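Local coordinates for protein Lpg2148(MvcA) (Legionella pneumophila subsp. pneumophila str. Philadelphia 1, PDB 6K11) that probably acts as a deamidase-type deubiquitinating effector that reverses ubiquitination of the host E2 enzyme UBE2N and so regulates its activity, at residues A[120-125]-A[327-332]; A[230-235]-A[251-256]; A[6-11]-A[338-343]; A[267-272]-A[306-311]. One frame throughout, in Å; residues are numbered along the deposited sequence.

Contact 1: A[120-125]-A[327-332]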
loop_
_atom_site.group_PDB
_atom_site.type_symbol
_atom_site.label_atom_id
_atom_site.label_comp_id
_atom_site.label_asym_id
_atom_site.label_seq_id
_atom_site.Cartn_x
_atom_site.Cartn_y
_atom_site.Cartn_z
ATOM N N LEU A 120 20.070 11.294 -0.208
ATOM C CA LEU A 120 19.346 10.367 -1.069
ATOM C C LEU A 120 18.020 9.971 -0.435
ATOM O O LEU A 120 17.951 9.703 0.770
ATOM C CB LEU A 120 20.172 9.102 -1.328
ATOM C CG LEU A 120 21.486 9.297 -2.088
ATOM C CD1 LEU A 120 22.338 8.036 -2.030
ATOM C CD2 LEU A 120 21.187 9.692 -3.521
ATOM N N LEU A 121 16.982 9.915 -1.260
ATOM C CA LEU A 121 15.676 9.394 -0.871
ATOM C C LEU A 121 15.370 8.201 -1.762
ATOM O O LEU A 121 15.409 8.312 -2.993
ATOM C CB LEU A 121 14.581 10.458 -1.003
ATOM C CG LEU A 121 13.138 9.974 -0.783
ATOM C CD1 LEU A 121 12.926 9.548 0.664
ATOM C CD2 LEU A 121 12.126 11.046 -1.153
ATOM N N ILE A 122 15.083 7.064 -1.143
ATOM C CA ILE A 122 14.700 5.850 -1.853
ATOM C C ILE A 122 13.262 5.527 -1.483
ATOM O O ILE A 122 12.901 5.540 -0.300
ATOM C CB ILE A 122 15.624 4.673 -1.504
ATOM C CG1 ILE A 122 17.094 5.104 -1.523
ATOM C CG2 ILE A 122 15.352 3.496 -2.445
ATOM C CD1 ILE A 122 18.003 4.084 -0.867
ATOM N N ARG A 123 12.441 5.259 -2.483
ATOM C CA ARG A 123 11.076 4.810 -2.255
ATOM C C ARG A 123 10.981 3.356 -2.688
ATOM O O ARG A 123 11.441 3.005 -3.781
ATOM C CB ARG A 123 10.060 5.669 -3.018
ATOM C CG ARG A 123 8.623 5.222 -2.780
ATOM C CD ARG A 123 7.571 6.212 -3.279
ATOM N NE ARG A 123 6.210 5.718 -3.012
ATOM C CZ ARG A 123 5.141 6.500 -2.854
ATOM N NH1 ARG A 123 5.261 7.821 -2.900
ATOM N NH2 ARG A 123 3.957 5.963 -2.606
ATOM N N PHE A 124 10.407 2.513 -1.828
ATOM C CA PHE A 124 10.278 1.086 -2.087
ATOM C C PHE A 124 8.816 0.701 -2.223
ATOM O O PHE A 124 7.946 1.265 -1.554
ATOM C CB PHE A 124 10.863 0.227 -0.967
ATOM C CG PHE A 124 12.342 0.332 -0.822
ATOM C CD1 PHE A 124 12.901 1.326 -0.036
ATOM C CD2 PHE A 124 13.176 -0.581 -1.450
ATOM C CE1 PHE A 124 14.280 1.421 0.111
ATOM C CE2 PHE A 124 14.549 -0.496 -1.306
ATOM C CZ PHE A 124 15.100 0.509 -0.518
ATOM N N GLU A 125 8.568 -0.311 -3.053
ATOM C CA GLU A 125 7.253 -0.929 -3.170
ATOM C C GLU A 125 7.422 -2.441 -3.093
ATOM O O GLU A 125 8.282 -3.008 -3.772
ATOM C CB GLU A 125 6.569 -0.519 -4.478
ATOM C CG GLU A 125 5.142 -1.035 -4.621
ATOM C CD GLU A 125 4.123 -0.199 -3.853
ATOM O OE1 GLU A 125 4.432 0.974 -3.508
ATOM O OE2 GLU A 125 3.004 -0.722 -3.601
ATOM N N VAL A 327 10.532 -6.932 -4.555
ATOM C CA VAL A 327 10.910 -5.613 -4.066
ATOM C C VAL A 327 11.364 -4.783 -5.257
ATOM O O VAL A 327 12.201 -5.236 -6.047
ATOM C CB VAL A 327 12.031 -5.699 -3.013
ATOM C CG1 VAL A 327 12.302 -4.332 -2.403
ATOM C CG2 VAL A 327 11.692 -6.735 -1.933
ATOM N N LYS A 328 10.818 -3.575 -5.383
ATOM C CA LYS A 328 11.245 -2.625 -6.399
ATOM C C LYS A 328 11.466 -1.278 -5.729
ATOM O O LYS A 328 10.913 -1.000 -4.662
ATOM C CB LYS A 328 10.229 -2.498 -7.551
ATOM C CG LYS A 328 8.797 -2.293 -7.119
ATOM C CD LYS A 328 7.778 -2.568 -8.254
ATOM C CE LYS A 328 6.418 -1.972 -7.879
ATOM N NZ LYS A 328 5.257 -2.472 -8.652
ATOM N N PHE A 329 12.282 -0.441 -6.372
ATOM C CA PHE A 329 12.741 0.790 -5.753
ATOM C C PHE A 329 12.984 1.844 -6.822
ATOM O O PHE A 329 13.180 1.542 -8.003
ATOM C CB PHE A 329 14.031 0.574 -4.954
ATOM C CG PHE A 329 15.225 0.317 -5.825
ATOM C CD1 PHE A 329 16.017 1.368 -6.276
ATOM C CD2 PHE A 329 15.538 -0.972 -6.228
ATOM C CE1 PHE A 329 17.107 1.141 -7.099
ATOM C CE2 PHE A 329 16.632 -1.212 -7.050
ATOM C CZ PHE A 329 17.415 -0.149 -7.492
ATOM N N LYS A 330 12.985 3.091 -6.374
ATOM C CA LYS A 330 13.388 4.222 -7.188
ATOM C C LYS A 330 14.064 5.218 -6.259
ATOM O O LYS A 330 13.753 5.281 -5.062
ATOM C CB LYS A 330 12.195 4.839 -7.914
ATOM C CG LYS A 330 11.130 5.388 -6.992
ATOM C CD LYS A 330 10.162 6.245 -7.790
ATOM C CE LYS A 330 8.742 5.800 -7.656
ATOM N NZ LYS A 330 7.908 6.207 -8.827
ATOM N N ILE A 331 15.009 5.981 -6.799
ATOM C CA ILE A 331 15.895 6.771 -5.960
ATOM C C ILE A 331 16.090 8.151 -6.572
ATOM O O ILE A 331 16.082 8.320 -7.793
ATOM C CB ILE A 331 17.240 6.026 -5.752
ATOM C CG1 ILE A 331 18.154 6.805 -4.811
ATOM C CG2 ILE A 331 17.905 5.725 -7.097
ATOM C CD1 ILE A 331 19.383 6.037 -4.361
ATOM N N THR A 332 16.252 9.150 -5.705
ATOM C CA THR A 332 16.500 10.511 -6.151
ATOM C C THR A 332 17.346 11.229 -5.114
ATOM O O THR A 332 17.420 10.829 -3.945
ATOM C CB THR A 332 15.190 11.275 -6.394
ATOM O OG1 THR A 332 15.494 12.618 -6.785
ATOM C CG2 THR A 332 14.342 11.311 -5.110
#

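Contact 2: A[230-235]-A[251-256]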
loop_
_atom_site.group_PDB
_atom_site.type_symbol
_atom_site.label_atom_id
_atom_site.label_comp_id
_atom_site.label_asym_id
_atom_site.label_seq_id
_atom_site.Cartn_x
_atom_site.Cartn_y
_atom_site.Cartn_z
ATOM N N GLY A 230 0.083 -4.532 -4.885
ATOM C CA GLY A 230 0.796 -3.820 -3.835
ATOM C C GLY A 230 0.588 -4.405 -2.449
ATOM O O GLY A 230 -0.548 -4.629 -2.014
ATOM N N SER A 231 1.684 -4.682 -1.752
ATOM C CA SER A 231 1.637 -5.172 -0.379
ATOM C C SER A 231 2.065 -4.118 0.633
ATOM O O SER A 231 1.481 -4.031 1.716
ATOM C CB SER A 231 2.529 -6.420 -0.234
ATOM O OG SER A 231 2.432 -7.002 1.058
ATOM N N HIS A 232 3.056 -3.296 0.299
ATOM C CA HIS A 232 3.594 -2.353 1.270
ATOM C C HIS A 232 4.395 -1.312 0.511
ATOM O O HIS A 232 4.855 -1.547 -0.610
ATOM C CB HIS A 232 4.450 -3.078 2.335
ATOM C CG HIS A 232 4.884 -2.205 3.476
ATOM N ND1 HIS A 232 4.060 -1.256 4.045
ATOM C CD2 HIS A 232 6.050 -2.156 4.169
ATOM C CE1 HIS A 232 4.708 -0.642 5.024
ATOM N NE2 HIS A 232 5.913 -1.177 5.127
ATOM N N SER A 233 4.525 -0.147 1.132
ATOM C CA SER A 233 5.267 0.981 0.592
ATOM C C SER A 233 6.046 1.596 1.742
ATOM O O SER A 233 5.551 1.621 2.869
ATOM C CB SER A 233 4.309 2.011 -0.021
ATOM O OG SER A 233 4.924 3.285 -0.135
ATOM N N PHE A 234 7.268 2.043 1.476
ATOM C CA PHE A 234 8.033 2.757 2.495
ATOM C C PHE A 234 9.142 3.528 1.810
ATOM O O PHE A 234 9.398 3.364 0.613
ATOM C CB PHE A 234 8.603 1.815 3.583
ATOM C CG PHE A 234 9.606 0.784 3.086
ATOM C CD1 PHE A 234 9.177 -0.408 2.500
ATOM C CD2 PHE A 234 10.978 0.980 3.272
ATOM C CE1 PHE A 234 10.088 -1.365 2.074
ATOM C CE2 PHE A 234 11.895 0.018 2.861
ATOM C CZ PHE A 234 11.444 -1.158 2.249
ATOM N N THR A 235 9.796 4.385 2.585
ATOM C CA THR A 235 10.904 5.163 2.078
ATOM C C THR A 235 12.094 4.983 3.006
ATOM O O THR A 235 11.963 4.584 4.169
ATOM C CB THR A 235 10.535 6.658 1.943
ATOM O OG1 THR A 235 10.003 7.140 3.193
ATOM C CG2 THR A 235 9.495 6.856 0.854
ATOM N N PRO A 251 14.617 4.239 7.770
ATOM C CA PRO A 251 13.358 3.880 7.112
ATOM C C PRO A 251 12.182 4.562 7.787
ATOM O O PRO A 251 12.127 4.702 9.014
ATOM C CB PRO A 251 13.294 2.353 7.290
ATOM C CG PRO A 251 13.999 2.108 8.611
ATOM C CD PRO A 251 15.031 3.230 8.766
ATOM N N TYR A 252 11.228 4.980 6.949
ATOM C CA TYR A 252 10.005 5.658 7.358
ATOM C C TYR A 252 8.805 4.907 6.800
ATOM O O TYR A 252 8.791 4.552 5.610
ATOM C CB TYR A 252 9.950 7.105 6.819
ATOM C CG TYR A 252 11.150 7.989 7.092
ATOM C CD1 TYR A 252 11.899 7.869 8.252
ATOM C CD2 TYR A 252 11.504 8.984 6.173
ATOM C CE1 TYR A 252 13.009 8.727 8.478
ATOM C CE2 TYR A 252 12.578 9.818 6.389
ATOM C CZ TYR A 252 13.320 9.695 7.532
ATOM O OH TYR A 252 14.380 10.560 7.706
ATOM N N GLN A 253 7.775 4.708 7.624
ATOM C CA GLN A 253 6.587 4.050 7.098
ATOM C C GLN A 253 5.379 4.229 8.010
ATOM O O GLN A 253 5.497 4.551 9.197
ATOM C CB GLN A 253 6.835 2.548 6.899
ATOM C CG GLN A 253 7.082 1.801 8.219
ATOM C CD GLN A 253 6.912 0.317 8.038
ATOM O OE1 GLN A 253 7.594 -0.284 7.212
ATOM N NE2 GLN A 253 5.977 -0.273 8.764
ATOM N N ALA A 254 4.211 3.992 7.419
ATOM C CA ALA A 254 2.978 3.634 8.109
ATOM C C ALA A 254 2.530 2.257 7.616
ATOM O O ALA A 254 3.020 1.752 6.602
ATOM C CB ALA A 254 1.859 4.670 7.855
ATOM N N TYR A 255 1.631 1.625 8.368
ATOM C CA TYR A 255 1.062 0.335 7.965
ATOM C C TYR A 255 -0.400 0.319 8.392
ATOM O O TYR A 255 -0.698 0.284 9.592
ATOM C CB TYR A 255 1.842 -0.846 8.566
ATOM C CG TYR A 255 1.717 -2.096 7.725
ATOM C CD1 TYR A 255 0.501 -2.776 7.631
ATOM C CD2 TYR A 255 2.797 -2.574 6.988
ATOM C CE1 TYR A 255 0.371 -3.927 6.824
ATOM C CE2 TYR A 255 2.685 -3.720 6.196
ATOM C CZ TYR A 255 1.474 -4.382 6.105
ATOM O OH TYR A 255 1.383 -5.498 5.305
ATOM N N PHE A 256 -1.309 0.372 7.411
ATOM C CA PHE A 256 -2.740 0.492 7.698
ATOM C C PHE A 256 -3.224 -0.611 8.636
ATOM O O PHE A 256 -2.934 -1.796 8.428
ATOM C CB PHE A 256 -3.557 0.454 6.396
ATOM C CG PHE A 256 -5.030 0.756 6.595
ATOM C CD1 PHE A 256 -5.925 -0.250 6.939
ATOM C CD2 PHE A 256 -5.516 2.054 6.440
ATOM C CE1 PHE A 256 -7.271 0.033 7.136
ATOM C CE2 PHE A 256 -6.865 2.336 6.625
ATOM C CZ PHE A 256 -7.736 1.327 6.971
HETATM O O HOH W 1 5.037 3.870 4.367
HETATM O O HOH W 2 7.300 6.219 3.832
#

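Contact 3: A[6-11]-A[338-343]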
loop_
_atom_site.group_PDB
_atom_site.type_symbol
_atom_site.label_atom_id
_atom_site.label_comp_id
_atom_site.label_asym_id
_atom_site.label_seq_id
_atom_site.Cartn_x
_atom_site.Cartn_y
_atom_site.Cartn_z
ATOM N N PHE A 6 20.992 15.917 7.577
ATOM C CA PHE A 6 20.531 15.256 8.793
ATOM C C PHE A 6 19.479 16.081 9.526
ATOM O O PHE A 6 18.588 15.514 10.174
ATOM C CB PHE A 6 21.691 14.959 9.738
ATOM C CG PHE A 6 21.249 14.294 11.006
ATOM C CD1 PHE A 6 21.078 12.921 11.057
ATOM C CD2 PHE A 6 20.947 15.046 12.137
ATOM C CE1 PHE A 6 20.651 12.314 12.216
ATOM C CE2 PHE A 6 20.509 14.440 13.297
ATOM C CZ PHE A 6 20.371 13.073 13.338
ATOM N N MET A 7 19.573 17.412 9.448
ATOM C CA MET A 7 18.560 18.263 10.067
ATOM C C MET A 7 17.175 17.978 9.492
ATOM O O MET A 7 16.168 18.066 10.208
ATOM C CB MET A 7 18.923 19.743 9.881
ATOM C CG MET A 7 20.093 20.242 10.728
ATOM S SD MET A 7 19.793 20.218 12.515
ATOM C CE MET A 7 20.498 18.672 13.007
ATOM N N VAL A 8 17.108 17.651 8.196
ATOM C CA VAL A 8 15.850 17.239 7.571
ATOM C C VAL A 8 15.266 16.035 8.299
ATOM O O VAL A 8 14.071 15.998 8.610
ATOM C CB VAL A 8 16.071 16.930 6.079
ATOM C CG1 VAL A 8 14.835 16.250 5.459
ATOM C CG2 VAL A 8 16.441 18.198 5.304
ATOM N N HIS A 9 16.097 15.021 8.568
ATOM C CA HIS A 9 15.587 13.839 9.265
ATOM C C HIS A 9 15.141 14.186 10.682
ATOM O O HIS A 9 14.072 13.754 11.137
ATOM C CB HIS A 9 16.646 12.731 9.299
ATOM C CG HIS A 9 16.364 11.671 10.325
ATOM N ND1 HIS A 9 15.416 10.682 10.133
ATOM C CD2 HIS A 9 16.878 11.465 11.563
ATOM C CE1 HIS A 9 15.366 9.912 11.207
ATOM N NE2 HIS A 9 16.249 10.357 12.083
ATOM N N LYS A 10 15.961 14.957 11.410
ATOM C CA LYS A 10 15.631 15.275 12.794
ATOM C C LYS A 10 14.315 16.035 12.878
ATOM O O LYS A 10 13.490 15.780 13.766
ATOM C CB LYS A 10 16.772 16.089 13.414
ATOM C CG LYS A 10 16.509 16.633 14.798
ATOM C CD LYS A 10 17.814 17.228 15.348
ATOM C CE LYS A 10 17.693 17.641 16.806
ATOM N NZ LYS A 10 18.889 18.453 17.202
ATOM N N LYS A 11 14.101 16.970 11.962
ATOM C CA LYS A 11 12.916 17.817 12.011
ATOM C C LYS A 11 11.679 17.065 11.549
ATOM O O LYS A 11 10.611 17.200 12.153
ATOM C CB LYS A 11 13.144 19.069 11.157
ATOM C CG LYS A 11 11.916 19.885 10.814
ATOM C CD LYS A 11 12.325 21.331 10.472
ATOM C CE LYS A 11 11.125 22.288 10.512
ATOM N NZ LYS A 11 11.392 23.577 11.175
ATOM N N LEU A 338 15.561 23.008 0.487
ATOM C CA LEU A 338 14.162 23.005 0.085
ATOM C C LEU A 338 13.313 22.178 1.050
ATOM O O LEU A 338 12.219 22.603 1.438
ATOM C CB LEU A 338 14.039 22.470 -1.341
ATOM C CG LEU A 338 12.638 22.270 -1.909
ATOM C CD1 LEU A 338 11.795 23.536 -1.749
ATOM C CD2 LEU A 338 12.743 21.880 -3.369
ATOM N N ALA A 339 13.803 20.994 1.443
ATOM C CA ALA A 339 13.065 20.144 2.383
ATOM C C ALA A 339 12.849 20.850 3.722
ATOM O O ALA A 339 11.741 20.833 4.273
ATOM C CB ALA A 339 13.803 18.815 2.582
ATOM N N LEU A 340 13.898 21.486 4.259
ATOM C CA LEU A 340 13.771 22.225 5.516
ATOM C C LEU A 340 12.813 23.401 5.390
ATOM O O LEU A 340 12.141 23.759 6.365
ATOM C CB LEU A 340 15.144 22.721 5.983
ATOM C CG LEU A 340 16.140 21.669 6.486
ATOM C CD1 LEU A 340 17.571 22.230 6.522
ATOM C CD2 LEU A 340 15.716 21.140 7.853
ATOM N N LYS A 341 12.752 24.028 4.215
ATOM C CA LYS A 341 11.777 25.091 3.982
ATOM C C LYS A 341 10.353 24.552 3.928
ATOM O O LYS A 341 9.428 25.174 4.463
ATOM C CB LYS A 341 12.094 25.822 2.683
ATOM C CG LYS A 341 11.169 26.993 2.462
ATOM C CD LYS A 341 11.879 28.163 1.816
ATOM C CE LYS A 341 10.893 29.284 1.527
ATOM N NZ LYS A 341 10.822 29.566 0.072
ATOM N N ASN A 342 10.155 23.417 3.262
ATOM C CA ASN A 342 8.842 22.767 3.275
ATOM C C ASN A 342 8.412 22.400 4.692
ATOM O O ASN A 342 7.246 22.577 5.065
ATOM C CB ASN A 342 8.876 21.518 2.390
ATOM C CG ASN A 342 8.958 21.864 0.916
ATOM O OD1 ASN A 342 8.627 22.980 0.522
ATOM N ND2 ASN A 342 9.395 20.912 0.095
ATOM N N LEU A 343 9.331 21.856 5.480
ATOM C CA LEU A 343 9.018 21.501 6.861
ATOM C C LEU A 343 8.716 22.745 7.694
ATOM O O LEU A 343 7.804 22.735 8.533
ATOM C CB LEU A 343 10.178 20.700 7.459
ATOM C CG LEU A 343 10.295 19.263 6.931
ATOM C CD1 LEU A 343 11.736 18.759 7.079
ATOM C CD2 LEU A 343 9.301 18.311 7.665
#

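Contact 4: A[267-272]-A[306-311]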
loop_
_atom_site.group_PDB
_atom_site.type_symbol
_atom_site.label_atom_id
_atom_site.label_comp_id
_atom_site.label_asym_id
_atom_site.label_seq_id
_atom_site.Cartn_x
_atom_site.Cartn_y
_atom_site.Cartn_z
ATOM N N SER A 267 8.010 5.354 18.274
ATOM C CA SER A 267 8.613 4.103 18.725
ATOM C C SER A 267 10.103 4.006 18.421
ATOM O O SER A 267 10.736 3.053 18.881
ATOM C CB SER A 267 7.909 2.902 18.076
ATOM O OG SER A 267 8.313 2.759 16.717
ATOM N N ASP A 268 10.666 4.939 17.639
ATOM C CA ASP A 268 12.093 4.924 17.282
ATOM C C ASP A 268 12.482 3.643 16.541
ATOM O O ASP A 268 13.645 3.216 16.575
ATOM C CB ASP A 268 13.009 5.099 18.511
ATOM C CG ASP A 268 12.751 6.387 19.277
ATOM O OD1 ASP A 268 12.773 7.468 18.657
ATOM O OD2 ASP A 268 12.531 6.311 20.509
ATOM N N LYS A 269 11.526 2.999 15.866
ATOM C CA LYS A 269 11.914 1.840 15.071
ATOM C C LYS A 269 12.765 2.248 13.882
ATOM O O LYS A 269 13.521 1.420 13.367
ATOM C CB LYS A 269 10.684 1.052 14.597
ATOM C CG LYS A 269 11.056 -0.270 13.940
ATOM C CD LYS A 269 9.954 -1.290 14.015
ATOM C CE LYS A 269 10.282 -2.467 13.106
ATOM N NZ LYS A 269 9.277 -3.566 13.246
ATOM N N ASP A 270 12.681 3.509 13.448
ATOM C CA ASP A 270 13.601 3.989 12.421
ATOM C C ASP A 270 15.048 3.908 12.903
ATOM O O ASP A 270 15.934 3.448 12.170
ATOM C CB ASP A 270 13.228 5.424 11.999
ATOM C CG ASP A 270 13.418 6.465 13.120
ATOM O OD1 ASP A 270 12.967 6.244 14.266
ATOM O OD2 ASP A 270 14.001 7.534 12.834
ATOM N N GLU A 271 15.305 4.345 14.144
ATOM C CA GLU A 271 16.667 4.328 14.681
ATOM C C GLU A 271 17.109 2.905 14.983
ATOM O O GLU A 271 18.269 2.545 14.748
ATOM C CB GLU A 271 16.754 5.190 15.948
ATOM C CG GLU A 271 16.554 6.680 15.686
ATOM C CD GLU A 271 16.874 7.548 16.903
ATOM O OE1 GLU A 271 16.333 8.680 16.976
ATOM O OE2 GLU A 271 17.652 7.100 17.779
ATOM N N TYR A 272 16.194 2.090 15.517
ATOM C CA TYR A 272 16.491 0.684 15.763
ATOM C C TYR A 272 16.993 -0.003 14.497
ATOM O O TYR A 272 18.045 -0.656 14.502
ATOM C CB TYR A 272 15.254 -0.030 16.302
ATOM C CG TYR A 272 15.542 -1.473 16.673
ATOM C CD1 TYR A 272 16.216 -1.790 17.856
ATOM C CD2 TYR A 272 15.159 -2.516 15.832
ATOM C CE1 TYR A 272 16.495 -3.104 18.193
ATOM C CE2 TYR A 272 15.443 -3.840 16.161
ATOM C CZ TYR A 272 16.103 -4.124 17.339
ATOM O OH TYR A 272 16.367 -5.434 17.651
ATOM N N SER A 306 6.617 -4.478 11.025
ATOM C CA SER A 306 5.595 -4.484 12.065
ATOM C C SER A 306 5.673 -3.204 12.896
ATOM O O SER A 306 6.691 -2.522 12.937
ATOM C CB SER A 306 5.758 -5.698 13.003
ATOM O OG SER A 306 6.780 -5.440 13.955
ATOM N N LYS A 307 4.581 -2.899 13.579
ATOM C CA LYS A 307 4.654 -1.971 14.701
ATOM C C LYS A 307 5.692 -2.464 15.715
ATOM O O LYS A 307 5.786 -3.666 15.990
ATOM C CB LYS A 307 3.274 -1.873 15.363
ATOM C CG LYS A 307 3.181 -0.850 16.493
ATOM C CD LYS A 307 1.788 -0.881 17.106
ATOM C CE LYS A 307 1.584 0.243 18.141
ATOM N NZ LYS A 307 0.315 0.008 18.911
ATOM N N ARG A 308 6.473 -1.541 16.279
ATOM C CA ARG A 308 7.525 -1.963 17.203
ATOM C C ARG A 308 6.924 -2.694 18.396
ATOM O O ARG A 308 5.929 -2.254 18.980
ATOM C CB ARG A 308 8.365 -0.769 17.673
ATOM C CG ARG A 308 9.690 -1.225 18.278
ATOM C CD ARG A 308 10.662 -0.103 18.601
ATOM N NE ARG A 308 11.925 -0.703 19.043
ATOM C CZ ARG A 308 12.941 -0.053 19.601
ATOM N NH1 ARG A 308 12.875 1.260 19.792
ATOM N NH2 ARG A 308 14.028 -0.740 19.971
ATOM N N GLY A 309 7.514 -3.838 18.737
ATOM C CA GLY A 309 6.982 -4.695 19.781
ATOM C C GLY A 309 6.012 -5.770 19.313
ATOM O O GLY A 309 5.661 -6.650 20.113
ATOM N N ARG A 310 5.548 -5.726 18.055
ATOM C CA ARG A 310 4.629 -6.738 17.537
ATOM C C ARG A 310 5.287 -7.670 16.520
ATOM O O ARG A 310 4.584 -8.388 15.799
ATOM C CB ARG A 310 3.391 -6.085 16.913
ATOM C CG ARG A 310 2.720 -5.020 17.776
ATOM C CD ARG A 310 1.725 -5.634 18.724
ATOM N NE ARG A 310 0.574 -6.163 18.005
ATOM C CZ ARG A 310 -0.501 -6.691 18.582
ATOM N NH1 ARG A 310 -0.588 -6.774 19.909
ATOM N NH2 ARG A 310 -1.502 -7.127 17.824
ATOM N N GLU A 311 6.618 -7.698 16.472
ATOM C CA GLU A 311 7.328 -8.472 15.464
ATOM C C GLU A 311 6.990 -9.966 15.552
ATOM O O GLU A 311 7.021 -10.665 14.531
ATOM C CB GLU A 311 8.836 -8.249 15.623
ATOM C CG GLU A 311 9.352 -6.869 15.143
ATOM C CD GLU A 311 9.207 -5.751 16.200
ATOM O OE1 GLU A 311 8.790 -6.042 17.346
ATOM O OE2 GLU A 311 9.519 -4.580 15.878
HETATM O O HOH W 3 6.167 1.240 15.870
#

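Contact 1: A[120-125]-A[327-332]
Leu121, Arg123 and Glu125 pair with Thr332, Lys330 and Lys328 as antiparallel hydrogen-bonded pairs, the strand axes 4.7 Å apart and their directions at 159°. Six N-H...O bonds join the two strands; Arg123 N to Lys330 O, at 2.9 Å, is representative.

The two faces differ in chemistry. On one, Ile122 and Ile331 lie side by side, CG1 of Ile122 3.8 Å from CD1 of Ile331, while Phe124 CD2 rests 3.8 Å from CB of Phe329. With chi1 at 71°, Phe329 holds its CG between the backbone N and carbonyl carbon, and its ring turns away from strand 120-129. Leu106 of helix 104-111 packs on both phenylalanines, so branched and aromatic residues suit this face.

On the other face Glu125 and Lys328 run alongside each other, touching through methylenes (CG of Glu125 to CE of Lys328, 3.6 Å), while Lys328 NZ forms its salt bridge with Asp127, farther along strand 120-129. Lys330 NZ is held by the carbonyls of Thr94 and Phe91, and Arg123 NH1 by Asn76, all off the two strands. Aliphatic stems thus extend the packing of these inner strands, in a sheet with helices 71-83 and 104-111 on its two faces.

Contact 2: A[230-235]-A[251-256]
Thr235 and Tyr252 form the antiparallel hydrogen-bonded pair of this beta hairpin: Thr235 N donates to Tyr252 O at 3.2 Å, and Tyr252 N to Thr235 O at 2.9 Å. Beyond it the chains separate and water takes over. One water donates to Ser233 O and accepts from Ala254 N; another donates to Tyr252 O, that carbonyl's second donor, and also bonds Thr235 OG1.

Farther on, His232 NE2 donates to Gln253 OE1 at 2.8 Å with an N-H...O angle of 168°. The oxygen lies in the imidazole plane, whereas the nitrogen stands above the plane of the amide, the two groups being turned 70° apart. Gln253 NE2 is held by Phe305 O and His259 NE2, which fixes the amide's rotation and presents OE1 to the histidine. Tyr255 CD2 sits over one imidazole face, 3.4 Å from His232 CE1, while Phe305 meets the ring edge-to-face. Tyr255 OH and Ser231 OG both bond Tyr301 OH, and Tyr252 OH bonds His9 ND1. A classic beta bulge places Ser231 and His232 together opposite Ile126.

His232 also touches Cys71, at the start of helix 71-83. A glutamine-oriented imidazole beside a helix-borne cysteine is consistent with the Cys-His-Gln triad of papain-like deamidases, Gln253 probably helping to set the orientation of the ring.

Contact 3: A[6-11]-A[338-343]
Val8 meets Ala339 and Leu340 where two nearly parallel helices pack, the start of helix 4-19 lying against helix 336-351. Their axes approach to 9.4 Å and cross at 23°, so the helices stay in touch over successive turns: Met7, Val8 and Lys11 on one, Ala339, Leu340 and Leu343 on the other.

The apolar contacts centre on Val8. Its CG2 branch touches CB of Ala339 at 3.8 Å and CG of Leu340 at 3.7 Å, and its side chain also packs on Tyr237 of the sheet. A compact branched residue fits this place, for the CA atoms of Val8 and Leu340 are 5.8 Å apart; the single methyl of Ala339, directed at the other helix, suits the same close approach. In Leu340 CG is anti to its own carbonyl carbon (chi1 -70°), which brings that atom to the valine methyl. Leu340 CD2 lies 3.8 Å from the backbone C of Met7. Leu343 points inward too, filling the next turn with CD1 3.9 Å from Val8 O, and also packs on Leu12 and Met15, farther along helix 4-19.

The second kind of contact is that of a lysine used as a hydrocarbon. Lys11 and Leu343 run antiparallel, side by side, and the long aliphatic stem of lysine suits lying along the leucine. At the end of this stem the ammonium turns off at chi4 to hydrogen-bond Gln344 OE1. The tightest side-chain approach is Lys11 CE to Leu343 CB, 3.6 Å.

Contact 4: A[267-272]-A[306-311]
Lys269 and Glu311 reach toward each other tip to tip, joining the start of helix 269-274 to the loop after helix 294-305. The first segment turns from one helix into the next through a Schellman motif at Asp268; the second holds a type II beta turn from Lys307 to Arg310, whose third position, with positive phi, is taken by Gly309.

The lysine chain is extended beyond CG, and its length carries Lys269 NZ to Glu311 OE2 in a salt bridge of 2.8 Å. The ammonium comes to the anti side of the carboxylate, 25° out of its plane. Lys269 NZ also donates to Ser306 O at 2.8 Å, from above the carbonyl plane, and to Glu303 O, so three acceptors grip it, two of them carbonyls at the C-terminal end of helix 294-305. Glu311 is bent at chi2 (84°), which turns CD toward the lysine.

Arg308 extends the other way, its CG anti to the backbone N. The guanidinium lies edge-on to Ser267 O, Arg308 NH1 donating at 2.9 Å within the guanidinium plane, while Tyr272 comes over one of its faces. The two side chains cross at about a right angle with planes 37° apart, and Arg308 NH2 approaches Tyr272 CD1 to 3.2 Å. Long, flat and rich in donors, arginine suits a place beside both a carbonyl and a ring. Asp268 is committed elsewhere, to Lys13 of helix 4-19.

One water completes the junction, donating to Ser267 OG and accepting from Arg308 N, each at 2.8 Å.

Overall arrangement
From the N terminus, helix 4-19 opens contact 3, which closes only at helix 336-351 and encloses the other three. Contact 1 opens next, on strand 120-129, and closes on strand 325-333 after a long excursion that includes the separate mixed sheet. Within it contact 2 closes the short hairpin of strands 228-238 and 250-252, and contact 4 follows in series; none cross. Contacts 1 and 2 share one antiparallel sheet, Phe124 N bonding Phe234 O. His9 of the N-terminal helix meets both Tyr252 of contact 2 and Asp270 of contact 4, so helix 4-19, the hairpin and helix 269-274 meet, and contact 4 joins the last of these to the loop after helix 294-305.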